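Local coordinates for intramolecular trans-sialidase (Macrobdella decora, PDB 3SLI), which cleaves sialic acid from sialoglycoconjugates, probably by an intramolecular trans-sialidase reaction that releases it as 2,7-anhydro-Neu5Ac, at residues F55-D66 with V150-Q161; L115-C124 with T135-F143. One frame throughout, in Å; residues are numbered along the deposited sequence.

Interaction 1 of 2, residues F55-D66 with V150-Q161; sequences FSVGNSTAGNQD and VDNVTLGGTKRQ
R160 lies along Q65 and D66, just past the T61-N64 turn, and touches them from CB to NE and NH2. Its CB lies 4.0 Å from Q65 CB, and CG and CD pass Q65 O more loosely. A turn about the CG-CD bond (chi3 80°) then brings the guanidinium side-on to that carbonyl: NE reaches Q65 O at 2.8 Å and NH2 reaches the same oxygen, which lies near the guanidinium plane. NH2 also forms a salt bridge with D66 OD1 (2.9 Å), though the hydrogen bond within it is weak and bent.

Strands 56-58 and 152-155 pair antiparallel in the concanavalin-like N-terminal domain, and a classic beta bulge sets both D151 and N152 opposite G58. From the bulge the D151 carboxylate takes S60 N on OD1 (2.9 Å) and S60 OG on OD2 (2.7 Å), both syn, while N152 ND2 comes to OD1 from the opposite face. S56 OG donates to G157 O at 2.6 Å in the carbonyl plane, and a water ties it to N152 OD1 and K159 N. Segment 55-66 is thus held through backbone and side-chain polar atoms alike, with R160 and D151 as charged partners.

Interaction 2 of 2, residues L115-C124 with T135-F143; sequences LKADAANKQC and TLDKDAFKF
F141 lies against the tight turn that links strands 107-118 and 123-128, in the antiparallel sheet of the concanavalin-like domain. A119 CA sits over one face of its ring, a CH-pi contact 3.8 Å from the centroid, and A119 CB reaches CE2. On the same ring CD1 comes to K122 CA at 3.6 Å, and CZ lies near A117 CB. With CG anti to the backbone N (chi1 -177°), the phenyl group is carried from its loop onto the turn. F143, two residues on, repeats the theme deeper in: A117 CB rests over its face at 3.8 Å from the centroid, offset toward the rim, while L115 CD2 lies at its edge.

A second shell of bonds probably keeps the turn in shape. A119 to K122 form a type I turn closed by a G1 bulge, K122 and Q123 both facing D118, and the D118 carboxylate receives the backbone N and ND2 of N121. Q36 accepts from the amide of A119. Strand 123-128 pairs with strand 131-137: C124 and L136 exchange two backbone hydrogen bonds, and K138 N gives a longer one to K122 O. The chain of K122 runs past F141 in the opposite direction, CG touching F141 CB, and its bend at chi3 (46°) lays the amine by D139.

Further out, F143 meets the ring of F69 with planes at about 60°, and Y92 makes a cation-pi contact with K138. Beyond the rings, K122 NZ reaches D139 OD1 in a long salt bridge of 3.7 Å.

Both contacts belong to the same N-terminal domain, and interaction 2 falls in the chain between the two segments of interaction 1, their centres about 21 Å apart. They sit on different sheets: interaction 1 joins neighbouring strands of one sheet, with strand 158-160 of a small second sheet beside them, and carries on into an exposed turn, whereas interaction 2 fastens the end of a strand pair and the loop leaving the adjoining hairpin. Each is partly buried, but the balance differs. In interaction 1 polar groups and waters do most of the work outside the apolar face of F55, V57 and V153; in interaction 2 aromatic rings and the K122 chain dominate, beside three backbone hydrogen bonds and one long salt bridge.

Interaction 1 of 2, residues F55-D66 with V150-Q161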
loop_
_atom_site.group_PDB
_atom_site.type_symbol
_atom_site.label_atom_id
_atom_site.label_comp_id
_atom_site.label_asym_id
_atom_site.label_seq_id
_atom_site.Cartn_x
_atom_site.Cartn_y
_atom_site.Cartn_z
ATOM N N PHE A 55 -7.002 22.218 -19.993
ATOM C CA PHE A 55 -7.515 23.571 -20.203
ATOM C C PHE A 55 -6.415 24.565 -19.854
ATOM O O PHE A 55 -5.714 24.380 -18.856
ATOM C CB PHE A 55 -8.718 23.783 -19.270
ATOM C CG PHE A 55 -9.219 25.204 -19.209
ATOM C CD1 PHE A 55 -10.100 25.690 -20.176
ATOM C CD2 PHE A 55 -8.828 26.051 -18.169
ATOM C CE1 PHE A 55 -10.589 27.003 -20.109
ATOM C CE2 PHE A 55 -9.311 27.367 -18.093
ATOM C CZ PHE A 55 -10.193 27.837 -19.067
ATOM N N SER A 56 -6.277 25.617 -20.660
ATOM C CA SER A 56 -5.265 26.648 -20.417
ATOM C C SER A 56 -5.700 28.026 -20.914
ATOM O O SER A 56 -6.530 28.150 -21.819
ATOM C CB SER A 56 -3.935 26.291 -21.095
ATOM O OG SER A 56 -4.071 26.270 -22.504
ATOM N N VAL A 57 -5.107 29.048 -20.320
ATOM C CA VAL A 57 -5.361 30.434 -20.670
ATOM C C VAL A 57 -3.996 31.099 -20.506
ATOM O O VAL A 57 -3.342 30.931 -19.471
ATOM C CB VAL A 57 -6.378 31.110 -19.698
ATOM C CG1 VAL A 57 -6.672 32.542 -20.152
ATOM C CG2 VAL A 57 -7.675 30.318 -19.635
ATOM N N GLY A 58 -3.535 31.799 -21.532
ATOM C CA GLY A 58 -2.248 32.452 -21.415
ATOM C C GLY A 58 -1.834 33.290 -22.602
ATOM O O GLY A 58 -2.649 33.656 -23.458
ATOM N N ASN A 59 -0.545 33.603 -22.632
ATOM C CA ASN A 59 0.062 34.413 -23.678
ATOM C C ASN A 59 0.830 33.496 -24.637
ATOM O O ASN A 59 1.832 32.890 -24.251
ATOM C CB ASN A 59 1.006 35.412 -23.021
ATOM C CG ASN A 59 1.606 36.374 -24.004
ATOM O OD1 ASN A 59 1.623 36.121 -25.209
ATOM N ND2 ASN A 59 2.116 37.488 -23.496
ATOM N N SER A 60 0.381 33.430 -25.888
ATOM C CA SER A 60 0.990 32.555 -26.893
ATOM C C SER A 60 2.180 33.132 -27.660
ATOM O O SER A 60 2.787 32.424 -28.476
ATOM C CB SER A 60 -0.068 32.164 -27.927
ATOM O OG SER A 60 -0.373 33.275 -28.767
ATOM N N THR A 61 2.511 34.396 -27.419
ATOM C CA THR A 61 3.571 35.044 -28.179
ATOM C C THR A 61 5.018 34.705 -27.832
ATOM O O THR A 61 5.320 34.175 -26.756
ATOM C CB THR A 61 3.371 36.581 -28.215
ATOM O OG1 THR A 61 3.548 37.131 -26.903
ATOM C CG2 THR A 61 1.962 36.917 -28.716
ATOM N N ALA A 62 5.904 35.017 -28.772
ATOM C CA ALA A 62 7.330 34.771 -28.632
ATOM C C ALA A 62 7.882 35.398 -27.362
ATOM O O ALA A 62 7.537 36.533 -27.010
ATOM C CB ALA A 62 8.075 35.302 -29.846
ATOM N N GLY A 63 8.720 34.634 -26.669
ATOM C CA GLY A 63 9.327 35.103 -25.441
ATOM C C GLY A 63 8.406 35.074 -24.242
ATOM O O GLY A 63 8.847 35.320 -23.119
ATOM N N ASN A 64 7.142 34.723 -24.453
ATOM C CA ASN A 64 6.189 34.694 -23.348
ATOM C C ASN A 64 5.695 33.294 -22.992
ATOM O O ASN A 64 4.628 33.134 -22.406
ATOM C CB ASN A 64 5.022 35.629 -23.657
ATOM C CG ASN A 64 5.471 37.065 -23.803
ATOM O OD1 ASN A 64 5.227 37.713 -24.827
ATOM N ND2 ASN A 64 6.189 37.551 -22.812
ATOM N N GLN A 65 6.547 32.304 -23.246
ATOM C CA GLN A 65 6.238 30.896 -22.990
ATOM C C GLN A 65 6.037 30.526 -21.518
ATOM O O GLN A 65 5.579 29.419 -21.218
ATOM C CB GLN A 65 7.302 29.982 -23.622
ATOM C CG GLN A 65 8.718 30.142 -23.055
ATOM C CD GLN A 65 9.588 31.149 -23.811
ATOM O OE1 GLN A 65 10.802 31.162 -23.643
ATOM N NE2 GLN A 65 8.980 31.976 -24.653
ATOM N N ASP A 66 6.424 31.412 -20.604
ATOM C CA ASP A 66 6.240 31.159 -19.171
ATOM C C ASP A 66 5.089 31.996 -18.585
ATOM O O ASP A 66 5.005 32.207 -17.373
ATOM C CB ASP A 66 7.537 31.417 -18.387
ATOM C CG ASP A 66 8.626 30.387 -18.684
ATOM O OD1 ASP A 66 8.337 29.356 -19.333
ATOM O OD2 ASP A 66 9.778 30.611 -18.257
ATOM N N VAL A 150 -2.458 37.960 -21.863
ATOM C CA VAL A 150 -3.246 36.781 -22.208
ATOM C C VAL A 150 -3.912 37.021 -23.564
ATOM O O VAL A 150 -4.476 38.092 -23.809
ATOM C CB VAL A 150 -4.305 36.478 -21.124
ATOM C CG1 VAL A 150 -5.242 35.371 -21.587
ATOM C CG2 VAL A 150 -3.618 36.059 -19.844
ATOM N N ASP A 151 -3.820 36.041 -24.458
ATOM C CA ASP A 151 -4.401 36.177 -25.789
ATOM C C ASP A 151 -5.104 34.915 -26.286
ATOM O O ASP A 151 -5.432 34.811 -27.469
ATOM C CB ASP A 151 -3.314 36.594 -26.799
ATOM C CG ASP A 151 -2.272 35.494 -27.056
ATOM O OD1 ASP A 151 -2.268 34.462 -26.348
ATOM O OD2 ASP A 151 -1.453 35.663 -27.984
ATOM N N ASN A 152 -5.323 33.948 -25.399
ATOM C CA ASN A 152 -5.970 32.714 -25.819
ATOM C C ASN A 152 -6.533 31.886 -24.669
ATOM O O ASN A 152 -6.106 32.017 -23.517
ATOM C CB ASN A 152 -4.992 31.850 -26.642
ATOM C CG ASN A 152 -4.000 31.077 -25.767
ATOM O OD1 ASN A 152 -4.280 29.954 -25.343
ATOM N ND2 ASN A 152 -2.846 31.674 -25.498
ATOM N N VAL A 153 -7.530 31.073 -25.008
ATOM C CA VAL A 153 -8.185 30.149 -24.092
ATOM C C VAL A 153 -8.158 28.888 -24.941
ATOM O O VAL A 153 -8.731 28.856 -26.039
ATOM C CB VAL A 153 -9.652 30.539 -23.785
ATOM C CG1 VAL A 153 -10.278 29.499 -22.854
ATOM C CG2 VAL A 153 -9.707 31.918 -23.140
ATOM N N THR A 154 -7.470 27.862 -24.450
ATOM C CA THR A 154 -7.306 26.628 -25.203
ATOM C C THR A 154 -7.603 25.355 -24.411
ATOM O O THR A 154 -7.344 25.260 -23.210
ATOM C CB THR A 154 -5.849 26.541 -25.770
ATOM O OG1 THR A 154 -5.572 27.703 -26.564
ATOM C CG2 THR A 154 -5.654 25.298 -26.629
ATOM N N LEU A 155 -8.137 24.380 -25.128
ATOM C CA LEU A 155 -8.468 23.070 -24.592
ATOM C C LEU A 155 -7.454 22.098 -25.216
ATOM O O LEU A 155 -7.090 22.242 -26.389
ATOM C CB LEU A 155 -9.877 22.697 -25.068
ATOM C CG LEU A 155 -11.032 22.346 -24.133
ATOM C CD1 LEU A 155 -11.065 23.256 -22.930
ATOM C CD2 LEU A 155 -12.340 22.388 -24.933
ATOM N N GLY A 156 -6.970 21.145 -24.421
ATOM C CA GLY A 156 -6.039 20.141 -24.923
ATOM C C GLY A 156 -4.599 20.531 -25.196
ATOM O O GLY A 156 -3.890 19.826 -25.918
ATOM N N GLY A 157 -4.146 21.630 -24.612
ATOM C CA GLY A 157 -2.778 22.060 -24.825
ATOM C C GLY A 157 -2.573 23.453 -24.274
ATOM O O GLY A 157 -3.537 24.100 -23.845
ATOM N N THR A 158 -1.318 23.887 -24.221
ATOM C CA THR A 158 -0.961 25.219 -23.739
ATOM C C THR A 158 -0.154 25.879 -24.847
ATOM O O THR A 158 0.846 25.321 -25.299
ATOM C CB THR A 158 -0.110 25.149 -22.460
ATOM O OG1 THR A 158 -0.921 24.678 -21.374
ATOM C CG2 THR A 158 0.460 26.527 -22.109
ATOM N N LYS A 159 -0.616 27.029 -25.330
ATOM C CA LYS A 159 0.086 27.719 -26.403
ATOM C C LYS A 159 1.338 28.420 -25.888
ATOM O O LYS A 159 1.272 29.266 -24.981
ATOM C CB LYS A 159 -0.850 28.695 -27.127
ATOM C CG LYS A 159 -1.957 27.984 -27.891
ATOM C CD LYS A 159 -2.808 28.937 -28.714
ATOM C CE LYS A 159 -3.833 28.159 -29.520
ATOM N NZ LYS A 159 -4.646 29.027 -30.416
ATOM N N ARG A 160 2.486 28.002 -26.420
ATOM C CA ARG A 160 3.784 28.561 -26.037
ATOM C C ARG A 160 4.527 28.918 -27.318
ATOM O O ARG A 160 4.804 28.053 -28.147
ATOM C CB ARG A 160 4.585 27.545 -25.219
ATOM C CG ARG A 160 3.830 27.010 -24.013
ATOM C CD ARG A 160 4.700 26.101 -23.161
ATOM N NE ARG A 160 5.594 26.860 -22.291
ATOM C CZ ARG A 160 6.541 26.314 -21.539
ATOM N NH1 ARG A 160 6.723 24.997 -21.557
ATOM N NH2 ARG A 160 7.294 27.079 -20.757
ATOM N N GLN A 161 4.775 30.212 -27.502
ATOM C CA GLN A 161 5.446 30.727 -28.693
ATOM C C GLN A 161 4.842 30.162 -29.979
ATOM O O GLN A 161 5.558 29.678 -30.866
ATOM C CB GLN A 161 6.956 30.481 -28.635
ATOM C CG GLN A 161 7.609 31.082 -27.409
ATOM C CD GLN A 161 9.118 31.167 -27.531
ATOM O OE1 GLN A 161 9.662 32.209 -27.906
ATOM N NE2 GLN A 161 9.805 30.083 -27.192
HETATM O O HOH W 1 -2.776 28.326 -23.817
HETATM O O HOH W 2 4.264 32.130 -25.451
HETATM O O HOH W 3 2.695 30.527 -22.609
#

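Interaction 2 of 2, residues L115-C124 with T135-F143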
loop_
_atom_site.group_PDB
_atom_site.type_symbol
_atom_site.label_atom_id
_atom_site.label_comp_id
_atom_site.label_asym_id
_atom_site.label_seq_id
_atom_site.Cartn_x
_atom_site.Cartn_y
_atom_site.Cartn_z
ATOM N N LEU A 115 -10.665 22.498 -10.400
ATOM C CA LEU A 115 -9.707 23.371 -9.755
ATOM C C LEU A 115 -10.521 24.542 -9.228
ATOM O O LEU A 115 -11.317 25.140 -9.959
ATOM C CB LEU A 115 -8.651 23.896 -10.729
ATOM C CG LEU A 115 -7.917 25.042 -10.029
ATOM C CD1 LEU A 115 -6.812 24.499 -9.142
ATOM C CD2 LEU A 115 -7.408 26.045 -11.018
ATOM N N LYS A 116 -10.310 24.864 -7.966
ATOM C CA LYS A 116 -10.997 25.969 -7.330
ATOM C C LYS A 116 -9.955 27.019 -6.924
ATOM O O LYS A 116 -8.989 26.701 -6.218
ATOM C CB LYS A 116 -11.749 25.439 -6.108
ATOM C CG LYS A 116 -12.314 26.476 -5.166
ATOM C CD LYS A 116 -12.895 25.747 -3.967
ATOM C CE LYS A 116 -13.350 26.693 -2.900
ATOM N NZ LYS A 116 -14.033 25.933 -1.818
ATOM N N ALA A 117 -10.116 28.240 -7.438
ATOM C CA ALA A 117 -9.221 29.360 -7.124
ATOM C C ALA A 117 -10.062 30.331 -6.296
ATOM O O ALA A 117 -10.847 31.116 -6.831
ATOM C CB ALA A 117 -8.715 30.028 -8.406
ATOM N N ASP A 118 -9.877 30.252 -4.985
ATOM C CA ASP A 118 -10.625 31.021 -3.998
ATOM C C ASP A 118 -9.887 32.280 -3.535
ATOM O O ASP A 118 -9.050 32.218 -2.628
ATOM C CB ASP A 118 -10.884 30.081 -2.810
ATOM C CG ASP A 118 -11.893 30.614 -1.814
ATOM O OD1 ASP A 118 -12.175 31.831 -1.780
ATOM O OD2 ASP A 118 -12.392 29.778 -1.031
ATOM N N ALA A 119 -10.251 33.426 -4.105
ATOM C CA ALA A 119 -9.623 34.696 -3.744
ATOM C C ALA A 119 -9.831 35.068 -2.278
ATOM O O ALA A 119 -8.886 35.439 -1.588
ATOM C CB ALA A 119 -10.127 35.809 -4.650
ATOM N N ALA A 120 -11.062 34.932 -1.797
ATOM C CA ALA A 120 -11.397 35.268 -0.412
ATOM C C ALA A 120 -10.556 34.506 0.607
ATOM O O ALA A 120 -10.163 35.053 1.636
ATOM C CB ALA A 120 -12.884 35.019 -0.156
ATOM N N ASN A 121 -10.279 33.239 0.327
ATOM C CA ASN A 121 -9.488 32.446 1.253
ATOM C C ASN A 121 -8.038 32.285 0.814
ATOM O O ASN A 121 -7.260 31.606 1.490
ATOM C CB ASN A 121 -10.151 31.090 1.491
ATOM C CG ASN A 121 -11.429 31.210 2.306
ATOM O OD1 ASN A 121 -11.413 31.701 3.429
ATOM N ND2 ASN A 121 -12.542 30.784 1.734
ATOM N N LYS A 122 -7.681 32.928 -0.302
ATOM C CA LYS A 122 -6.320 32.879 -0.854
ATOM C C LYS A 122 -5.838 31.426 -0.885
ATOM O O LYS A 122 -4.738 31.090 -0.426
ATOM C CB LYS A 122 -5.406 33.769 -0.006
ATOM C CG LYS A 122 -5.739 35.253 -0.159
ATOM C CD LYS A 122 -5.294 36.080 1.027
ATOM C CE LYS A 122 -3.881 35.734 1.445
ATOM N NZ LYS A 122 -3.355 36.616 2.530
ATOM N N GLN A 123 -6.648 30.596 -1.533
ATOM C CA GLN A 123 -6.406 29.172 -1.584
ATOM C C GLN A 123 -6.784 28.557 -2.925
ATOM O O GLN A 123 -7.744 28.991 -3.575
ATOM C CB GLN A 123 -7.247 28.549 -0.466
ATOM C CG GLN A 123 -7.003 27.102 -0.137
ATOM C CD GLN A 123 -7.687 26.720 1.160
ATOM O OE1 GLN A 123 -7.070 26.717 2.222
ATOM N NE2 GLN A 123 -8.977 26.441 1.088
ATOM N N CYS A 124 -6.009 27.552 -3.329
ATOM C CA CYS A 124 -6.227 26.815 -4.570
ATOM C C CYS A 124 -6.448 25.354 -4.155
ATOM O O CYS A 124 -5.741 24.847 -3.283
ATOM C CB CYS A 124 -4.999 26.917 -5.498
ATOM S SG CYS A 124 -4.723 28.535 -6.347
ATOM N N THR A 135 -4.030 21.060 -1.760
ATOM C CA THR A 135 -4.351 22.437 -1.428
ATOM C C THR A 135 -3.081 23.282 -1.436
ATOM O O THR A 135 -2.020 22.830 -0.986
ATOM C CB THR A 135 -4.977 22.501 -0.019
ATOM O OG1 THR A 135 -6.148 21.676 0.016
ATOM C CG2 THR A 135 -5.357 23.925 0.356
ATOM N N LEU A 136 -3.178 24.483 -1.999
ATOM C CA LEU A 136 -2.060 25.415 -2.043
ATOM C C LEU A 136 -2.532 26.719 -1.417
ATOM O O LEU A 136 -3.599 27.228 -1.771
ATOM C CB LEU A 136 -1.600 25.668 -3.486
ATOM C CG LEU A 136 -0.498 26.721 -3.685
ATOM C CD1 LEU A 136 0.806 26.264 -3.046
ATOM C CD2 LEU A 136 -0.295 26.982 -5.165
ATOM N N ASP A 137 -1.778 27.210 -0.442
ATOM C CA ASP A 137 -2.096 28.466 0.236
ATOM C C ASP A 137 -1.044 29.503 -0.130
ATOM O O ASP A 137 0.155 29.207 -0.133
ATOM C CB ASP A 137 -2.135 28.275 1.756
ATOM C CG ASP A 137 -3.245 27.344 2.196
ATOM O OD1 ASP A 137 -4.409 27.603 1.844
ATOM O OD2 ASP A 137 -2.962 26.345 2.881
ATOM N N LYS A 138 -1.493 30.711 -0.454
ATOM C CA LYS A 138 -0.586 31.794 -0.822
ATOM C C LYS A 138 -1.078 33.126 -0.257
ATOM O O LYS A 138 -2.251 33.463 -0.385
ATOM C CB LYS A 138 -0.491 31.909 -2.348
ATOM C CG LYS A 138 0.254 30.785 -3.040
ATOM C CD LYS A 138 1.741 30.887 -2.790
ATOM C CE LYS A 138 2.499 29.871 -3.616
ATOM N NZ LYS A 138 3.953 29.969 -3.341
ATOM N N ASP A 139 -0.184 33.885 0.367
ATOM C CA ASP A 139 -0.560 35.188 0.905
ATOM C C ASP A 139 -0.815 36.136 -0.268
ATOM O O ASP A 139 -1.743 36.942 -0.239
ATOM C CB ASP A 139 0.534 35.745 1.827
ATOM C CG ASP A 139 0.606 35.014 3.166
ATOM O OD1 ASP A 139 -0.464 34.743 3.764
ATOM O OD2 ASP A 139 1.734 34.716 3.624
ATOM N N ALA A 140 0.017 36.041 -1.299
ATOM C CA ALA A 140 -0.152 36.868 -2.485
ATOM C C ALA A 140 -0.948 36.037 -3.491
ATOM O O ALA A 140 -0.383 35.308 -4.305
ATOM C CB ALA A 140 1.206 37.270 -3.057
ATOM N N PHE A 141 -2.269 36.085 -3.377
ATOM C CA PHE A 141 -3.129 35.333 -4.276
ATOM C C PHE A 141 -3.053 35.876 -5.707
ATOM O O PHE A 141 -3.106 37.092 -5.933
ATOM C CB PHE A 141 -4.574 35.345 -3.769
ATOM C CG PHE A 141 -5.517 34.516 -4.603
ATOM C CD1 PHE A 141 -5.619 33.148 -4.400
ATOM C CD2 PHE A 141 -6.286 35.104 -5.607
ATOM C CE1 PHE A 141 -6.472 32.373 -5.185
ATOM C CE2 PHE A 141 -7.140 34.334 -6.398
ATOM C CZ PHE A 141 -7.231 32.967 -6.186
ATOM N N LYS A 142 -2.936 34.968 -6.671
ATOM C CA LYS A 142 -2.851 35.343 -8.079
ATOM C C LYS A 142 -3.782 34.487 -8.935
ATOM O O LYS A 142 -4.164 33.379 -8.545
ATOM C CB LYS A 142 -1.418 35.131 -8.604
ATOM C CG LYS A 142 -0.307 35.847 -7.847
ATOM C CD LYS A 142 -0.382 37.344 -8.042
ATOM C CE LYS A 142 0.697 38.050 -7.243
ATOM N NZ LYS A 142 0.630 39.522 -7.440
ATOM N N PHE A 143 -4.188 35.019 -10.082
ATOM C CA PHE A 143 -4.991 34.250 -11.018
ATOM C C PHE A 143 -4.795 34.765 -12.445
ATOM O O PHE A 143 -3.845 35.501 -12.711
ATOM C CB PHE A 143 -6.468 34.127 -10.623
ATOM C CG PHE A 143 -7.109 32.856 -11.134
ATOM C CD1 PHE A 143 -6.471 31.622 -10.951
ATOM C CD2 PHE A 143 -8.296 32.889 -11.854
ATOM C CE1 PHE A 143 -7.010 30.446 -11.485
ATOM C CE2 PHE A 143 -8.847 31.717 -12.395
ATOM C CZ PHE A 143 -8.204 30.495 -12.213
#